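PDB 3HPD: hydroxyethylthiazole kinase from Pyrococcus horikoshii, which probably catalyses the magnesium-dependent, ATP-driven phosphorylation of the hydroxyl group of 4-methyl-5-(2-hydroxyethyl)thiazole in thiamine diphosphate biosynthesis. Local coordinates for residues K87-D92 and G113-K118; N159-V164 and E209-T214. One frame throughout, in Å; residues are numbered along the deposited sequence.

Contact 1: K87-D92 and G113-K118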
loop_
_atom_site.group_PDB
_atom_site.type_symbol
_atom_site.label_atom_id
_atom_site.label_comp_id
_atom_site.label_asym_id
_atom_site.label_seq_id
_atom_site.Cartn_x
_atom_site.Cartn_y
_atom_site.Cartn_z
ATOM N N LYS A 87 10.825 -22.479 -12.977
ATOM C CA LYS A 87 10.226 -21.157 -13.124
ATOM C C LYS A 87 11.322 -20.146 -12.771
ATOM O O LYS A 87 11.944 -20.244 -11.714
ATOM C CB LYS A 87 9.031 -20.994 -12.176
ATOM C CG LYS A 87 7.883 -21.975 -12.421
ATOM C CD LYS A 87 7.341 -21.865 -13.842
ATOM C CE LYS A 87 6.246 -22.896 -14.115
ATOM N NZ LYS A 87 4.974 -22.606 -13.406
ATOM N N PRO A 88 11.582 -19.167 -13.653
ATOM C CA PRO A 88 12.628 -18.186 -13.348
ATOM C C PRO A 88 12.374 -17.386 -12.074
ATOM O O PRO A 88 11.238 -17.013 -11.776
ATOM C CB PRO A 88 12.661 -17.315 -14.603
ATOM C CG PRO A 88 11.255 -17.381 -15.100
ATOM C CD PRO A 88 10.917 -18.845 -14.927
ATOM N N ILE A 89 13.446 -17.135 -11.326
ATOM C CA ILE A 89 13.367 -16.395 -10.072
ATOM C C ILE A 89 14.161 -15.093 -10.114
ATOM O O ILE A 89 15.310 -15.074 -10.553
ATOM C CB ILE A 89 13.923 -17.237 -8.905
ATOM C CG1 ILE A 89 13.152 -18.554 -8.798
ATOM C CG2 ILE A 89 13.831 -16.450 -7.597
ATOM C CD1 ILE A 89 13.824 -19.574 -7.919
ATOM N N VAL A 90 13.537 -14.011 -9.654
ATOM C CA VAL A 90 14.187 -12.705 -9.583
ATOM C C VAL A 90 14.281 -12.344 -8.103
ATOM O O VAL A 90 13.274 -12.362 -7.392
ATOM C CB VAL A 90 13.365 -11.598 -10.284
ATOM C CG1 VAL A 90 14.078 -10.256 -10.134
ATOM C CG2 VAL A 90 13.170 -11.935 -11.757
ATOM N N LEU A 91 15.483 -12.031 -7.636
ATOM C CA LEU A 91 15.668 -11.663 -6.237
ATOM C C LEU A 91 16.123 -10.219 -6.084
ATOM O O LEU A 91 17.085 -9.799 -6.715
ATOM C CB LEU A 91 16.709 -12.571 -5.570
ATOM C CG LEU A 91 17.163 -12.128 -4.172
ATOM C CD1 LEU A 91 15.998 -12.248 -3.184
ATOM C CD2 LEU A 91 18.339 -12.983 -3.715
ATOM N N ASP A 92 15.415 -9.462 -5.253
ATOM C CA ASP A 92 15.792 -8.084 -4.976
ATOM C C ASP A 92 16.144 -8.101 -3.492
ATOM O O ASP A 92 15.255 -8.110 -2.637
ATOM C CB ASP A 92 14.629 -7.123 -5.220
ATOM C CG ASP A 92 15.071 -5.675 -5.194
ATOM O OD1 ASP A 92 16.000 -5.359 -4.417
ATOM O OD2 ASP A 92 14.491 -4.855 -5.936
ATOM N N GLY A 113 19.859 -20.836 -5.704
ATOM C CA GLY A 113 19.851 -20.460 -7.105
ATOM C C GLY A 113 18.713 -19.589 -7.595
ATOM O O GLY A 113 17.540 -19.916 -7.414
ATOM N N VAL A 114 19.072 -18.469 -8.217
ATOM C CA VAL A 114 18.101 -17.542 -8.783
ATOM C C VAL A 114 18.532 -17.273 -10.221
ATOM O O VAL A 114 19.654 -17.601 -10.609
ATOM C CB VAL A 114 18.044 -16.198 -8.007
ATOM C CG1 VAL A 114 17.784 -16.457 -6.531
ATOM C CG2 VAL A 114 19.336 -15.420 -8.204
ATOM N N ASP A 115 17.646 -16.679 -11.009
ATOM C CA ASP A 115 17.947 -16.391 -12.402
ATOM C C ASP A 115 18.398 -14.958 -12.618
ATOM O O ASP A 115 19.113 -14.664 -13.571
ATOM C CB ASP A 115 16.724 -16.714 -13.253
ATOM C CG ASP A 115 16.393 -18.192 -13.225
ATOM O OD1 ASP A 115 17.053 -18.953 -13.964
ATOM O OD2 ASP A 115 15.499 -18.595 -12.448
ATOM N N VAL A 116 17.974 -14.072 -11.724
ATOM C CA VAL A 116 18.352 -12.665 -11.785
ATOM C C VAL A 116 18.495 -12.121 -10.371
ATOM O O VAL A 116 17.631 -12.350 -9.523
ATOM C CB VAL A 116 17.293 -11.798 -12.521
ATOM C CG1 VAL A 116 17.664 -10.315 -12.417
ATOM C CG2 VAL A 116 17.206 -12.199 -13.985
ATOM N N LEU A 117 19.602 -11.430 -10.119
ATOM C CA LEU A 117 19.856 -10.792 -8.823
ATOM C C LEU A 117 19.950 -9.318 -9.191
ATOM O O LEU A 117 20.764 -8.923 -10.013
ATOM C CB LEU A 117 21.182 -11.269 -8.214
ATOM C CG LEU A 117 21.635 -10.515 -6.950
ATOM C CD1 LEU A 117 20.629 -10.710 -5.828
ATOM C CD2 LEU A 117 23.004 -11.019 -6.512
ATOM N N LYS A 118 19.100 -8.507 -8.575
ATOM C CA LYS A 118 19.078 -7.082 -8.864
ATOM C C LYS A 118 19.118 -6.184 -7.643
ATOM O O LYS A 118 18.230 -6.226 -6.827
ATOM C CB LYS A 118 17.818 -6.683 -9.614
ATOM C CG LYS A 118 17.908 -5.212 -9.948
ATOM C CD LYS A 118 16.600 -4.394 -9.953
ATOM C CE LYS A 118 15.881 -4.284 -8.553
ATOM N NZ LYS A 118 16.700 -3.807 -7.360
#

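Contact 2: N159-V164 and E209-T214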
loop_
_atom_site.group_PDB
_atom_site.type_symbol
_atom_site.label_atom_id
_atom_site.label_comp_id
_atom_site.label_asym_id
_atom_site.label_seq_id
_atom_site.Cartn_x
_atom_site.Cartn_y
_atom_site.Cartn_z
ATOM N N ASN A 159 26.604 -17.440 -10.100
ATOM C CA ASN A 159 26.180 -18.153 -11.302
ATOM C C ASN A 159 24.794 -17.718 -11.771
ATOM O O ASN A 159 23.897 -18.540 -11.952
ATOM C CB ASN A 159 26.192 -19.663 -11.045
ATOM C CG ASN A 159 25.935 -20.470 -12.302
ATOM O OD1 ASN A 159 26.478 -20.166 -13.369
ATOM N ND2 ASN A 159 25.115 -21.510 -12.184
ATOM N N THR A 160 24.631 -16.418 -11.988
ATOM C CA THR A 160 23.345 -15.886 -12.415
ATOM C C THR A 160 23.566 -14.553 -13.114
ATOM O O THR A 160 24.703 -14.112 -13.280
ATOM C CB THR A 160 22.423 -15.666 -11.186
ATOM O OG1 THR A 160 21.095 -15.342 -11.617
ATOM C CG2 THR A 160 22.959 -14.524 -10.316
ATOM N N THR A 161 22.478 -13.924 -13.543
ATOM C CA THR A 161 22.565 -12.621 -14.180
ATOM C C THR A 161 22.410 -11.619 -13.049
ATOM O O THR A 161 21.509 -11.745 -12.217
ATOM C CB THR A 161 21.444 -12.415 -15.219
ATOM O OG1 THR A 161 21.764 -13.146 -16.410
ATOM C CG2 THR A 161 21.282 -10.933 -15.560
ATOM N N VAL A 162 23.297 -10.635 -13.008
ATOM C CA VAL A 162 23.250 -9.638 -11.956
ATOM C C VAL A 162 23.150 -8.243 -12.533
ATOM O O VAL A 162 23.724 -7.944 -13.581
ATOM C CB VAL A 162 24.514 -9.701 -11.062
ATOM C CG1 VAL A 162 24.505 -8.555 -10.052
ATOM C CG2 VAL A 162 24.581 -11.045 -10.349
ATOM N N ALA A 163 22.399 -7.397 -11.844
ATOM C CA ALA A 163 22.255 -6.016 -12.250
ATOM C C ALA A 163 22.581 -5.158 -11.038
ATOM O O ALA A 163 22.032 -5.365 -9.955
ATOM C CB ALA A 163 20.828 -5.732 -12.724
ATOM N N VAL A 164 23.515 -4.233 -11.218
ATOM C CA VAL A 164 23.880 -3.298 -10.168
ATOM C C VAL A 164 23.312 -1.983 -10.690
ATOM O O VAL A 164 23.812 -1.415 -11.662
ATOM C CB VAL A 164 25.409 -3.175 -9.995
ATOM C CG1 VAL A 164 25.723 -2.087 -8.977
ATOM C CG2 VAL A 164 25.988 -4.503 -9.526
ATOM N N GLU A 209 15.544 -14.674 -22.183
ATOM C CA GLU A 209 16.642 -15.017 -21.285
ATOM C C GLU A 209 17.008 -13.878 -20.333
ATOM O O GLU A 209 16.868 -12.705 -20.673
ATOM C CB GLU A 209 17.859 -15.478 -22.090
ATOM C CG GLU A 209 17.662 -16.865 -22.703
ATOM C CD GLU A 209 17.369 -17.930 -21.653
ATOM O OE1 GLU A 209 18.286 -18.275 -20.875
ATOM O OE2 GLU A 209 16.218 -18.418 -21.597
ATOM N N PRO A 210 17.475 -14.223 -19.119
ATOM C CA PRO A 210 17.880 -13.323 -18.031
ATOM C C PRO A 210 18.653 -12.045 -18.358
ATOM O O PRO A 210 18.280 -10.966 -17.896
ATOM C CB PRO A 210 18.662 -14.245 -17.101
ATOM C CG PRO A 210 17.924 -15.526 -17.235
ATOM C CD PRO A 210 17.722 -15.627 -18.736
ATOM N N LEU A 211 19.732 -12.149 -19.128
ATOM C CA LEU A 211 20.508 -10.954 -19.448
ATOM C C LEU A 211 19.692 -9.944 -20.246
ATOM O O LEU A 211 19.659 -8.761 -19.912
ATOM C CB LEU A 211 21.778 -11.320 -20.223
ATOM C CG LEU A 211 22.661 -10.123 -20.590
ATOM C CD1 LEU A 211 23.031 -9.347 -19.329
ATOM C CD2 LEU A 211 23.912 -10.608 -21.312
ATOM N N LYS A 212 19.032 -10.411 -21.300
ATOM C CA LYS A 212 18.217 -9.532 -22.134
ATOM C C LYS A 212 16.956 -9.075 -21.407
ATOM O O LYS A 212 16.493 -7.955 -21.604
ATOM C CB LYS A 212 17.830 -10.244 -23.433
ATOM C CG LYS A 212 18.994 -10.481 -24.380
ATOM C CD LYS A 212 18.556 -11.296 -25.585
ATOM C CE LYS A 212 19.683 -11.454 -26.591
ATOM N NZ LYS A 212 19.248 -12.257 -27.770
ATOM N N ALA A 213 16.405 -9.943 -20.567
ATOM C CA ALA A 213 15.193 -9.615 -19.818
ATOM C C ALA A 213 15.443 -8.473 -18.837
ATOM O O ALA A 213 14.688 -7.500 -18.789
ATOM C CB ALA A 213 14.693 -10.847 -19.069
ATOM N N THR A 214 16.509 -8.598 -18.053
ATOM C CA THR A 214 16.849 -7.583 -17.066
ATOM C C THR A 214 17.234 -6.267 -17.740
ATOM O O THR A 214 16.822 -5.192 -17.298
ATOM C CB THR A 214 18.002 -8.063 -16.161
ATOM O OG1 THR A 214 17.687 -9.361 -15.640
ATOM C CG2 THR A 214 18.200 -7.102 -14.994
#

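Contact 1: K87-D92 and G113-K118
Strands 89-92 and 116-118 run parallel at 18°, pairing V90 with V116 and L91 with L117: L91 N bonds V116 O at 2.9 Å, and K118 N returns to L91 O at 3.0 Å. At the start of the pairing I89 O is gripped twice, by V116 N nearly along the C=O axis and by D115 N on a lone pair. D115 completes this end with its side chain. With CG anti to the carbonyl carbon (chi1 -65°), OD2 accepts the N-H of I89 on its anti side at 2.8 Å, so a side-chain carboxylate, not a backbone carbonyl, receives this N-H. On the face that carries L91 and L117, L91 CD2 lies beside L117 CD1 at 3.9 Å, and V114 CG1 touches both I89 CG2 and L91 CB; beta-branched and leucine side chains suit this face, which helix 100-112 covers over L91, V114 and L117, and helix 69-85 over I89. V90 and V116 sit side by side on the other face. There too D92 and K118 point the same way, and the bent lysine chain brings NZ within 2.8 Å of D92 OD2 in a salt bridge whose hydrogen bond is weak. K118 is a predicted ATP-binding residue, near T165 and a bound phosphate ion. Pairing it with a buried carboxylate would probably help hold the ammonium there, consistent with a role in nucleotide binding.

Contact 2: N159-V164 and E209-T214
T161 on strand 161-164 meets P210 in the first turn of helix 210-214, the two side chains crossing at about a right angle. Strand and helix segments run 27° apart with their axes 8.4 Å from each other, and small residues suit so close an approach. T161 has OG1 anti to its own carbonyl carbon (chi1 -77°), which sets the hydroxyl oxygen against P210 CB at 3.4 Å and leaves the methyl CG2 anti to the backbone N. That methyl reaches further along the helix, lying 3.8 Å from P210 O and 3.9 Å from T214 OG1 as the two threonine side chains pass alongside, running opposite ways. T214 adopts the same kind of rotamer (chi1 -51°), and its two branches do different work. OG1 turns back along the helix and gives a 2.8 Å hydrogen bond to P210 O, a carbonyl that also accepts T214 N from the opposite face of its plane; the hydroxyl is thus satisfied within its own helix although buried. CG2 instead faces the sheet and rests on A163 CB at 3.7 Å, where the alanine's single methyl leaves room for it. An alanine in place of T214 would probably leave P210 O with just the backbone N-H of this pair and open a gap over A163 and T161. P210 suits the first turn of a helix, where its missing N-H costs no helical bond, and E209 before it is the N-cap. The P210 ring and T214 also touch V116 of the neighbouring strand 116-120. Here van der Waals contacts, with hydroxyls among them, pack a helix onto the parallel part of a mixed sheet, as in the layered alpha/beta fold of ribokinase-like enzymes, to whose clan this family belongs.

How the contacts relate
From the N terminus, strand 89-92 leads through helix 100-112 to strand 116-120, and contact 1 closes that beta-alpha-beta unit with 20 residues between its segments. Helices 121-131 and 144-157 follow before contact 2 opens at 159-164; it closes 44 residues later, after the antiparallel strands 169-172 and 177-180 and helix 193-205. The two loops are therefore in series, neither nesting nor crossing. In space they meet at strand 116-120, which lies between strands 89-92 and 161-165: L117 N probably bonds T161 O, and T160 OG1 probably bonds V114 O. V116 also packs on T214, so helix 210-231 rests on strands 116-120 and 161-165; A163, in contact 2, lies near the predicted ATP-binding residues K118 and T165.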